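Local coordinates for glutathione transferase o1 (Bombyx mori, PDB 3RBT), which probably catalyses the transfer of glutathione to other molecules and the glutathione-dependent reduction of dehydroascorbate, as omega-class glutathione transferases do, at residues 108-112 / 113-117; 96-99 / 100-104; 124-127 / 128-132; 170-174 / 175-179. All coordinates share one frame; numbering follows the deposited sequence.

Interaction 1: residues 108-112 / 113-117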
loop_
_atom_site.group_PDB
_atom_site.type_symbol
_atom_site.label_atom_id
_atom_site.label_comp_id
_atom_site.label_asym_id
_atom_site.label_seq_id
_atom_site.Cartn_x
_atom_site.Cartn_y
_atom_site.Cartn_z
ATOM N N LEU A 108 0.302 17.807 2.836
ATOM C CA LEU A 108 -0.779 17.122 3.534
ATOM C C LEU A 108 -0.268 16.079 4.511
ATOM O O LEU A 108 -0.825 15.939 5.599
ATOM C CB LEU A 108 -1.791 16.503 2.549
ATOM C CG LEU A 108 -2.651 17.522 1.778
ATOM C CD1 LEU A 108 -3.373 16.858 0.619
ATOM C CD2 LEU A 108 -3.640 18.260 2.700
ATOM N N HIS A 109 0.766 15.337 4.107
ATOM C CA HIS A 109 1.419 14.378 4.997
ATOM C C HIS A 109 2.175 15.112 6.098
ATOM O O HIS A 109 2.619 16.259 5.923
ATOM C CB HIS A 109 2.388 13.458 4.236
ATOM C CG HIS A 109 1.730 12.272 3.602
ATOM N ND1 HIS A 109 1.188 11.237 4.336
ATOM C CD2 HIS A 109 1.523 11.954 2.301
ATOM C CE1 HIS A 109 0.684 10.333 3.516
ATOM N NE2 HIS A 109 0.874 10.744 2.275
ATOM N N SER A 110 2.293 14.459 7.245
ATOM C CA SER A 110 3.132 14.958 8.324
ATOM C C SER A 110 4.575 15.077 7.849
ATOM O O SER A 110 5.044 14.259 7.055
ATOM C CB SER A 110 3.076 13.990 9.502
ATOM O OG SER A 110 4.037 14.316 10.478
ATOM N N HIS A 111 5.270 16.085 8.362
ATOM C CA HIS A 111 6.712 16.256 8.173
ATOM C C HIS A 111 7.508 15.219 8.981
ATOM O O HIS A 111 8.696 15.015 8.749
ATOM C CB HIS A 111 7.124 17.668 8.622
ATOM C CG HIS A 111 7.105 17.855 10.107
ATOM N ND1 HIS A 111 5.935 17.978 10.828
ATOM C CD2 HIS A 111 8.111 17.918 11.013
ATOM C CE1 HIS A 111 6.221 18.119 12.110
ATOM N NE2 HIS A 111 7.535 18.081 12.250
ATOM N N ASP A 112 6.842 14.598 9.949
ATOM C CA ASP A 112 7.456 13.616 10.834
ATOM C C ASP A 112 7.248 12.224 10.217
ATOM O O ASP A 112 6.109 11.772 10.074
ATOM C CB ASP A 112 6.821 13.713 12.237
ATOM C CG ASP A 112 7.536 12.855 13.290
ATOM O OD1 ASP A 112 7.642 13.300 14.445
ATOM O OD2 ASP A 112 7.985 11.741 12.990
ATOM N N PRO A 113 8.351 11.551 9.840
ATOM C CA PRO A 113 8.280 10.229 9.206
ATOM C C PRO A 113 7.581 9.179 10.079
ATOM O O PRO A 113 6.880 8.315 9.538
ATOM C CB PRO A 113 9.752 9.859 8.952
ATOM C CG PRO A 113 10.549 10.759 9.828
ATOM C CD PRO A 113 9.741 12.012 10.022
ATOM N N TYR A 114 7.747 9.253 11.405
ATOM C CA TYR A 114 7.020 8.334 12.288
ATOM C C TYR A 114 5.505 8.550 12.209
ATOM O O TYR A 114 4.743 7.588 12.020
ATOM C CB TYR A 114 7.511 8.394 13.743
ATOM C CG TYR A 114 6.666 7.547 14.683
ATOM C CD1 TYR A 114 6.545 6.168 14.491
ATOM C CD2 TYR A 114 5.972 8.125 15.746
ATOM C CE1 TYR A 114 5.771 5.386 15.337
ATOM C CE2 TYR A 114 5.184 7.347 16.600
ATOM C CZ TYR A 114 5.089 5.977 16.380
ATOM O OH TYR A 114 4.321 5.196 17.205
ATOM N N VAL A 115 5.081 9.812 12.321
ATOM C CA VAL A 115 3.659 10.167 12.248
ATOM C C VAL A 115 3.086 9.785 10.876
ATOM O O VAL A 115 1.979 9.262 10.775
ATOM C CB VAL A 115 3.411 11.677 12.553
ATOM C CG1 VAL A 115 1.918 12.043 12.391
ATOM C CG2 VAL A 115 3.892 12.036 13.966
ATOM N N LYS A 116 3.855 10.023 9.822
ATOM C CA LYS A 116 3.409 9.672 8.477
ATOM C C LYS A 116 3.263 8.146 8.338
ATOM O O LYS A 116 2.281 7.670 7.783
ATOM C CB LYS A 116 4.371 10.240 7.429
ATOM C CG LYS A 116 4.106 9.749 5.999
ATOM C CD LYS A 116 5.077 10.385 5.024
ATOM C CE LYS A 116 4.800 9.915 3.599
ATOM N NZ LYS A 116 5.756 10.610 2.709
ATOM N N ALA A 117 4.236 7.394 8.850
ATOM C CA ALA A 117 4.153 5.934 8.862
ATOM C C ALA A 117 2.883 5.448 9.574
ATOM O O ALA A 117 2.203 4.544 9.082
ATOM C CB ALA A 117 5.400 5.329 9.493
#
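The imidazole of H109 carries the aliphatic chain of K116 on one face: K116 CE sits over the middle of the H109 ring, 3.9 Å from its centroid in a CH-pi contact. With CG anti to the backbone N (chi1 171°) the K116 chain sets out toward H109, and its extended methylenes then run slantwise over the imidazole, beginning with K116 CG at 3.7 Å from H109 ND1. The second flat group, the carboxylate of D112, is met on the anti side of OD2, slightly out of its plane, by the backbone of Y114, with Y114 N 3.0 Å from D112 OD2. Beside it, V115 CG2 packs against D112 CB at 3.8 Å.

D112 is the N-cap of helix 113-138. Its side chain caps an amide of the first turn, while its own carbonyl begins the helical bonding, K116 N to D112 O at 2.9 Å. P113 suits the first helical position because a missing N-H costs nothing there. Just before the cap, S110 forms an ST turn: its OG accepts from D112 N at 2.9 Å, and S110 OG lies 3.4 Å from V115 CB.

The polar ends of H109 and K116 have partners beyond the contact. H109 NE2 is hydrogen-bonded to D97, and K116 NZ forms a salt bridge with E101 of the second subunit. A lysine is apt here because its methylenes can cover a ring while its ammonium reaches across the dimer interface; the carboxylate of D112 is likely to be favoured in its charged form by the helix N-terminus.

Interaction 2: residues 96-99 / 100-104. With GOL (glycerol), chain E.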
loop_
_atom_site.group_PDB
_atom_site.type_symbol
_atom_site.label_atom_id
_atom_site.label_comp_id
_atom_site.label_asym_id
_atom_site.label_seq_id
_atom_site.Cartn_x
_atom_site.Cartn_y
_atom_site.Cartn_z
ATOM N N CYS A 96 -2.430 10.181 -4.715
ATOM C CA CYS A 96 -2.478 11.256 -3.748
ATOM C C CYS A 96 -1.095 11.558 -3.187
ATOM O O CYS A 96 -0.781 12.722 -2.949
ATOM C CB CYS A 96 -3.459 10.924 -2.618
ATOM S SG CYS A 96 -5.212 10.950 -3.119
ATOM N N ASP A 97 -0.284 10.515 -2.983
ATOM C CA ASP A 97 1.089 10.677 -2.499
ATOM C C ASP A 97 1.981 11.334 -3.554
ATOM O O ASP A 97 2.807 12.194 -3.223
ATOM C CB ASP A 97 1.690 9.341 -2.019
ATOM C CG ASP A 97 1.063 8.852 -0.700
ATOM O OD1 ASP A 97 0.331 9.625 -0.045
ATOM O OD2 ASP A 97 1.319 7.698 -0.308
ATOM N N TYR A 98 1.780 10.948 -4.815
ATOM C CA TYR A 98 2.449 11.613 -5.936
ATOM C C TYR A 98 2.179 13.119 -5.879
ATOM O O TYR A 98 3.101 13.916 -5.932
ATOM C CB TYR A 98 1.993 11.047 -7.294
ATOM C CG TYR A 98 2.404 11.952 -8.426
ATOM C CD1 TYR A 98 3.716 11.951 -8.893
ATOM C CD2 TYR A 98 1.502 12.859 -8.983
ATOM C CE1 TYR A 98 4.112 12.805 -9.912
ATOM C CE2 TYR A 98 1.896 13.720 -10.003
ATOM C CZ TYR A 98 3.197 13.691 -10.457
ATOM O OH TYR A 98 3.601 14.545 -11.468
ATOM N N LEU A 99 0.904 13.486 -5.761
ATOM C CA LEU A 99 0.489 14.887 -5.710
ATOM C C LEU A 99 1.103 15.628 -4.532
ATOM O O LEU A 99 1.516 16.776 -4.677
ATOM C CB LEU A 99 -1.039 15.003 -5.660
ATOM C CG LEU A 99 -1.773 14.464 -6.903
ATOM C CD1 LEU A 99 -3.279 14.452 -6.673
ATOM C CD2 LEU A 99 -1.405 15.301 -8.141
ATOM N N ASP A 100 1.177 14.970 -3.374
ATOM C CA ASP A 100 1.737 15.615 -2.186
ATOM C C ASP A 100 3.249 15.848 -2.260
ATOM O O ASP A 100 3.758 16.810 -1.664
ATOM C CB ASP A 100 1.376 14.873 -0.896
ATOM C CG ASP A 100 1.391 15.787 0.312
ATOM O OD1 ASP A 100 0.928 16.933 0.192
ATOM O OD2 ASP A 100 1.845 15.369 1.386
ATOM N N GLU A 101 3.943 14.979 -2.987
ATOM C CA GLU A 101 5.388 15.095 -3.257
ATOM C C GLU A 101 5.713 16.055 -4.406
ATOM O O GLU A 101 6.634 16.861 -4.316
ATOM C CB GLU A 101 5.959 13.720 -3.622
ATOM C CG GLU A 101 6.066 12.746 -2.484
ATOM C CD GLU A 101 6.533 11.360 -2.904
ATOM O OE1 GLU A 101 6.549 10.474 -2.035
ATOM O OE2 GLU A 101 6.873 11.131 -4.083
ATOM N N LYS A 102 4.974 15.941 -5.504
ATOM C CA LYS A 102 5.231 16.749 -6.704
ATOM C C LYS A 102 5.021 18.245 -6.436
ATOM O O LYS A 102 5.821 19.090 -6.855
ATOM C CB LYS A 102 4.333 16.287 -7.856
ATOM C CG LYS A 102 4.552 17.013 -9.199
ATOM C CD LYS A 102 5.943 16.776 -9.778
ATOM C CE LYS A 102 6.068 17.429 -11.151
ATOM N NZ LYS A 102 7.405 17.209 -11.760
ATOM N N TYR A 103 3.938 18.551 -5.732
ATOM C CA TYR A 103 3.545 19.927 -5.460
ATOM C C TYR A 103 3.826 20.229 -3.990
ATOM O O TYR A 103 3.180 19.689 -3.100
ATOM C CB TYR A 103 2.070 20.129 -5.827
ATOM C CG TYR A 103 1.759 19.744 -7.264
ATOM C CD1 TYR A 103 1.290 18.467 -7.578
ATOM C CD2 TYR A 103 1.963 20.651 -8.314
ATOM C CE1 TYR A 103 1.015 18.105 -8.897
ATOM C CE2 TYR A 103 1.694 20.300 -9.639
ATOM C CZ TYR A 103 1.218 19.023 -9.919
ATOM O OH TYR A 103 0.946 18.663 -11.212
ATOM N N THR A 104 4.819 21.079 -3.762
ATOM C CA THR A 104 5.363 21.346 -2.428
ATOM C C THR A 104 4.503 22.284 -1.565
ATOM O O THR A 104 4.564 22.219 -0.342
ATOM C CB THR A 104 6.802 21.894 -2.527
ATOM O OG1 THR A 104 6.834 22.952 -3.487
ATOM C CG2 THR A 104 7.775 20.788 -2.981
HETATM C C1 GOL E . 4.169 10.579 0.231
HETATM O O1 GOL E . 5.470 10.086 0.038
HETATM C C2 GOL E . 4.100 12.062 -0.115
HETATM O O2 GOL E . 2.824 12.276 -0.636
HETATM C C3 GOL E . 4.260 12.927 1.132
HETATM O O3 GOL E . 4.197 14.306 0.851
HETATM O O HOH W 1 2.139 16.331 -12.585
#
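On the inner side of the helix L99 and Y103 run side by side, L99 CD2 touching Y103 CE1 at 3.8 Å, while L99 O lies at the edge of the Y103 ring. Behind L99, helix 36-47 and strand 77-80 pack densely. Y98 lies alongside K102, whose CB stands over one face of the phenol, 4.1 Å from the centroid of the Y98 ring. K102 CG lies 3.5 Å from Y98 OH, and the bend at chi2 (64°) brings K102 CD beside it too, at 3.6 Å.

These i to i+4 pairs ride on the last turns of helix 92-102 in the thioredoxin-like domain; K102 N to Y98 O, 2.8 Å and 164°, is the straightest backbone bond between the segments. P113 of the second subunit packs on Y98.

The solvent side is at exposed K102, where one water joins Y98 OH to Y103 OH. A leucine in place of Y98 would probably strip K102 CB of its ring and leave the bridging water one hydroxyl short. On the polar side facing the second subunit, O2 of a glycerol, probably from crystallisation, donates to D97 O and O3 to D100 OD2, each 2.6 Å from its acceptor; D97 OD2 forms a salt bridge with R120 of that subunit.

Interaction 3: residues 124-127 / 128-132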
loop_
_atom_site.group_PDB
_atom_site.type_symbol
_atom_site.label_atom_id
_atom_site.label_comp_id
_atom_site.label_asym_id
_atom_site.label_seq_id
_atom_site.Cartn_x
_atom_site.Cartn_y
_atom_site.Cartn_z
ATOM N N GLU A 124 -4.333 1.887 5.638
ATOM C CA GLU A 124 -4.487 0.463 5.394
ATOM C C GLU A 124 -5.571 -0.155 6.289
ATOM O O GLU A 124 -6.460 -0.853 5.796
ATOM C CB GLU A 124 -3.148 -0.259 5.545
ATOM C CG GLU A 124 -3.217 -1.760 5.313
ATOM C CD GLU A 124 -3.462 -2.153 3.859
ATOM O OE1 GLU A 124 -3.844 -3.328 3.635
ATOM O OE2 GLU A 124 -3.265 -1.317 2.945
ATOM N N ARG A 125 -5.495 0.105 7.596
ATOM C CA ARG A 125 -6.545 -0.290 8.540
ATOM C C ARG A 125 -7.967 0.110 8.115
ATOM O O ARG A 125 -8.914 -0.664 8.303
ATOM C CB ARG A 125 -6.261 0.283 9.931
ATOM C CG ARG A 125 -5.348 -0.557 10.772
ATOM C CD ARG A 125 -4.786 0.259 11.923
ATOM N NE ARG A 125 -3.611 -0.375 12.515
ATOM C CZ ARG A 125 -2.592 0.287 13.055
ATOM N NH1 ARG A 125 -2.586 1.616 13.071
ATOM N NH2 ARG A 125 -1.563 -0.380 13.565
ATOM N N PHE A 126 -8.106 1.311 7.547
ATOM C CA PHE A 126 -9.399 1.821 7.076
ATOM C C PHE A 126 -10.025 0.946 5.985
ATOM O O PHE A 126 -11.242 0.981 5.785
ATOM C CB PHE A 126 -9.269 3.272 6.584
ATOM C CG PHE A 126 -10.601 4.021 6.463
ATOM C CD1 PHE A 126 -11.247 4.520 7.590
ATOM C CD2 PHE A 126 -11.168 4.264 5.211
ATOM C CE1 PHE A 126 -12.462 5.227 7.475
ATOM C CE2 PHE A 126 -12.378 4.966 5.081
ATOM C CZ PHE A 126 -13.025 5.448 6.208
ATOM N N ASN A 127 -9.203 0.158 5.287
ATOM C CA ASN A 127 -9.727 -0.747 4.246
ATOM C C ASN A 127 -10.802 -1.716 4.750
ATOM O O ASN A 127 -11.636 -2.180 3.966
ATOM C CB ASN A 127 -8.599 -1.532 3.562
ATOM C CG ASN A 127 -7.802 -0.684 2.593
ATOM O OD1 ASN A 127 -8.283 0.337 2.079
ATOM N ND2 ASN A 127 -6.567 -1.101 2.334
ATOM N N GLU A 128 -10.771 -2.022 6.049
ATOM C CA GLU A 128 -11.778 -2.894 6.658
ATOM C C GLU A 128 -13.157 -2.212 6.725
ATOM O O GLU A 128 -14.194 -2.862 6.528
ATOM C CB GLU A 128 -11.308 -3.428 8.026
ATOM C CG GLU A 128 -10.068 -4.345 7.921
ATOM C CD GLU A 128 -9.573 -4.900 9.253
ATOM O OE1 GLU A 128 -9.761 -4.247 10.301
ATOM O OE2 GLU A 128 -8.976 -5.999 9.251
ATOM N N LEU A 129 -13.160 -0.898 6.957
ATOM C CA LEU A 129 -14.390 -0.107 6.934
ATOM C C LEU A 129 -14.918 -0.026 5.500
ATOM O O LEU A 129 -16.122 -0.166 5.263
ATOM C CB LEU A 129 -14.140 1.276 7.547
ATOM C CG LEU A 129 -15.166 2.426 7.680
ATOM C CD1 LEU A 129 -16.600 2.010 7.484
ATOM C CD2 LEU A 129 -15.030 3.103 9.028
ATOM N N ILE A 130 -14.006 0.160 4.547
ATOM C CA ILE A 130 -14.352 0.183 3.129
ATOM C C ILE A 130 -15.034 -1.128 2.691
ATOM O O ILE A 130 -16.096 -1.084 2.058
ATOM C CB ILE A 130 -13.122 0.501 2.246
ATOM C CG1 ILE A 130 -12.611 1.925 2.529
ATOM C CG2 ILE A 130 -13.455 0.342 0.782
ATOM C CD1 ILE A 130 -11.273 2.253 1.873
ATOM N N LYS A 131 -14.439 -2.272 3.048
ATOM C CA LYS A 131 -15.001 -3.590 2.705
ATOM C C LYS A 131 -16.432 -3.756 3.227
ATOM O O LYS A 131 -17.329 -4.132 2.474
ATOM C CB LYS A 131 -14.122 -4.741 3.225
ATOM C CG LYS A 131 -12.778 -4.884 2.518
ATOM C CD LYS A 131 -11.925 -5.991 3.161
ATOM C CE LYS A 131 -10.558 -6.085 2.492
ATOM N NZ LYS A 131 -9.845 -7.335 2.892
ATOM N N GLY A 132 -16.625 -3.472 4.517
ATOM C CA GLY A 132 -17.946 -3.492 5.146
ATOM C C GLY A 132 -18.947 -2.544 4.497
ATOM O O GLY A 132 -20.109 -2.900 4.297
HETATM O O HOH W 2 -10.251 -1.796 10.918
#
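I130 turns back along the helix to meet the residues one turn before it. Its CB rests 3.5 Å from N127 O; further out, I130 CG1 approaches the ring of F126, 3.8 Å from F126 CD2; at the tip, I130 CD1 comes to 3.6 Å from N127 OD1, the two side chains pointing the same way. CG1 is anti to the carbonyl carbon (chi1 -65°), which directs this branch at the phenylalanine. L129 takes another part of the same ring: its CB lies over one face, offset toward the rim, and L129 CD2 reaches F126 CE1 at 3.7 Å. Flat and apolar, F126 can thus serve two aliphatic neighbours at once while meeting F155 edge-to-face and V179, W182 and V183 of helix 174-186. An alanine here is likely to open a gap between L129 and I130 and leave F155 without its aromatic partner.

The backbone is irregular at this point. E128 N bonds R125 O at 3.2 Å, one residue short of the usual spacing, with the donor well above the carbonyl plane. A water donates to both R125 O and E128 OE1, the latter at 2.6 Å, while E128 OE2 forms a salt bridge with R72 of the second subunit. Such a long, kinked helix, packed on its apolar side against sister helices and reaching the other subunit, is typical of the first helix of the all-helical C-terminal domain of glutathione transferases.

Interaction 4: residues 170-174 / 175-179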
loop_
_atom_site.group_PDB
_atom_site.type_symbol
_atom_site.label_atom_id
_atom_site.label_comp_id
_atom_site.label_asym_id
_atom_site.label_seq_id
_atom_site.Cartn_x
_atom_site.Cartn_y
_atom_site.Cartn_z
ATOM N N ASN A 170 -4.334 20.754 13.794
ATOM C CA ASN A 170 -5.276 21.878 13.864
ATOM C C ASN A 170 -6.077 22.058 12.581
ATOM O O ASN A 170 -7.153 22.667 12.601
ATOM C CB ASN A 170 -4.539 23.183 14.183
ATOM C CG ASN A 170 -4.141 23.304 15.652
ATOM O OD1 ASN A 170 -4.538 22.497 16.502
ATOM N ND2 ASN A 170 -3.364 24.339 15.960
ATOM N N ARG A 171 -5.522 21.548 11.478
ATOM C CA ARG A 171 -6.145 21.565 10.158
ATOM C C ARG A 171 -6.148 20.149 9.600
ATOM O O ARG A 171 -5.307 19.333 9.995
ATOM C CB ARG A 171 -5.381 22.474 9.190
ATOM C CG ARG A 171 -5.393 23.947 9.536
ATOM C CD ARG A 171 -6.792 24.560 9.523
ATOM N NE ARG A 171 -6.722 25.948 9.975
ATOM C CZ ARG A 171 -6.733 26.326 11.248
ATOM N NH1 ARG A 171 -6.835 25.420 12.215
ATOM N NH2 ARG A 171 -6.653 27.612 11.553
ATOM N N PRO A 172 -7.078 19.851 8.665
ATOM C CA PRO A 172 -7.096 18.508 8.067
ATOM C C PRO A 172 -5.818 18.194 7.282
ATOM O O PRO A 172 -5.278 19.064 6.597
ATOM C CB PRO A 172 -8.315 18.528 7.138
ATOM C CG PRO A 172 -9.094 19.743 7.484
ATOM C CD PRO A 172 -8.195 20.701 8.198
ATOM N N GLY A 173 -5.332 16.964 7.413
ATOM C CA GLY A 173 -4.149 16.503 6.684
ATOM C C GLY A 173 -4.503 15.347 5.780
ATOM O O GLY A 173 -5.680 15.069 5.562
ATOM N N MET A 174 -3.487 14.670 5.251
ATOM C CA MET A 174 -3.697 13.555 4.330
ATOM C C MET A 174 -4.648 12.467 4.860
ATOM O O MET A 174 -5.534 12.013 4.137
ATOM C CB MET A 174 -2.358 12.916 3.935
ATOM C CG MET A 174 -2.496 11.818 2.879
ATOM S SD MET A 174 -3.121 12.475 1.308
ATOM C CE MET A 174 -1.592 12.996 0.519
ATOM N N LEU A 175 -4.458 12.035 6.104
ATOM C CA LEU A 175 -5.326 10.989 6.665
ATOM C C LEU A 175 -6.814 11.413 6.671
ATOM O O LEU A 175 -7.678 10.659 6.217
ATOM C CB LEU A 175 -4.852 10.556 8.060
ATOM C CG LEU A 175 -5.628 9.425 8.751
ATOM C CD1 LEU A 175 -5.622 8.117 7.913
ATOM C CD2 LEU A 175 -5.095 9.170 10.157
ATOM N N ASP A 176 -7.098 12.623 7.149
ATOM C CA ASP A 176 -8.461 13.161 7.112
ATOM C C ASP A 176 -9.148 13.029 5.746
ATOM O O ASP A 176 -10.256 12.511 5.661
ATOM C CB ASP A 176 -8.462 14.618 7.568
ATOM C CG ASP A 176 -7.928 14.773 8.966
ATOM O OD1 ASP A 176 -8.689 14.537 9.934
ATOM O OD2 ASP A 176 -6.733 15.113 9.094
ATOM N N TYR A 177 -8.489 13.486 4.686
ATOM C CA TYR A 177 -9.085 13.444 3.351
ATOM C C TYR A 177 -9.126 12.030 2.748
ATOM O O TYR A 177 -10.057 11.710 2.009
ATOM C CB TYR A 177 -8.378 14.408 2.395
ATOM C CG TYR A 177 -8.573 15.882 2.725
ATOM C CD1 TYR A 177 -7.482 16.711 2.979
ATOM C CD2 TYR A 177 -9.847 16.445 2.763
ATOM C CE1 TYR A 177 -7.660 18.061 3.268
ATOM C CE2 TYR A 177 -10.029 17.790 3.048
ATOM C CZ TYR A 177 -8.936 18.589 3.307
ATOM O OH TYR A 177 -9.128 19.924 3.595
ATOM N N MET A 178 -8.123 11.202 3.056
ATOM C CA MET A 178 -8.090 9.812 2.575
ATOM C C MET A 178 -9.290 9.011 3.079
ATOM O O MET A 178 -9.824 8.160 2.378
ATOM C CB MET A 178 -6.794 9.102 3.007
ATOM C CG MET A 178 -5.513 9.544 2.262
ATOM S SD MET A 178 -5.666 9.634 0.467
ATOM C CE MET A 178 -5.319 7.961 -0.012
ATOM N N VAL A 179 -9.704 9.315 4.299
ATOM C CA VAL A 179 -10.720 8.578 5.025
ATOM C C VAL A 179 -12.135 9.132 4.763
ATOM O O VAL A 179 -13.129 8.385 4.802
ATOM C CB VAL A 179 -10.336 8.618 6.537
ATOM C CG1 VAL A 179 -11.491 8.845 7.432
ATOM C CG2 VAL A 179 -9.509 7.381 6.924
#
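D176 folds back over the start of its own helix and takes the amide of G173: G173 N lies 2.9 Å from D176 OD2, and the N-H points almost straight at the oxygen, at 176°. The proton arrives on the anti side of the carboxylate, 28° out of its plane. With CG beside the backbone N (chi1 -59°), the short aspartate chain is directed at the preceding loop. Nearby, P172 CB meets Y177 CZ at 3.9 Å, the two side chains crossing obliquely; farther along, M174 and M178 bring CG to CG at 3.8 Å and SD to SD at 3.9 Å. Flexible thioethers, each bent twice, can mould themselves to each other.

G173 is the N-cap of helix 174-186, and the bond from its amide to the side chain three residues on is one half of a capping box; a glycine cannot supply the other half. The contact between P172, just before the cap, and Y177, four residues beyond it, has the placing of a hydrophobic staple. Glutathione transferases commonly carry both elements here, with serine or threonine at the N-cap; this chain keeps the staple and half the box.

A second shell holds these groups still. The buried carboxylate of D176 is gripped at OD1 by W210 NE1 and F167 N, and at OD2 by G168 N as well as by G173. Y177 OH is hydrogen-bonded to D217, which fixes the far end of the phenol. Beyond the methionines lie helices 36-47 and 92-102: M174 packs on V44, and M178 on V93 and C96.

Along the chain interaction 2 comes first, on helix 92-102 of the thioredoxin-like domain, then interaction 1 where the loop enters helix 113-138, interaction 3 farther along that helix, and last interaction 4 at the head of helix 174-186. Interactions 1, 2 and 4 form a touching cluster, their centres 12 to 14 Å apart. L108 O accepts from M174 N at 3.0 Å, and C96 SG packs 3.8 Å from M178 SD, so the cluster joins the two domains. Interaction 3, its centre about 24 Å from that of interaction 2, meets interaction 4 where F126 CZ approaches V179 O. Interactions 1, 2 and 3 all touch the second subunit, tying domain packing to the dimer.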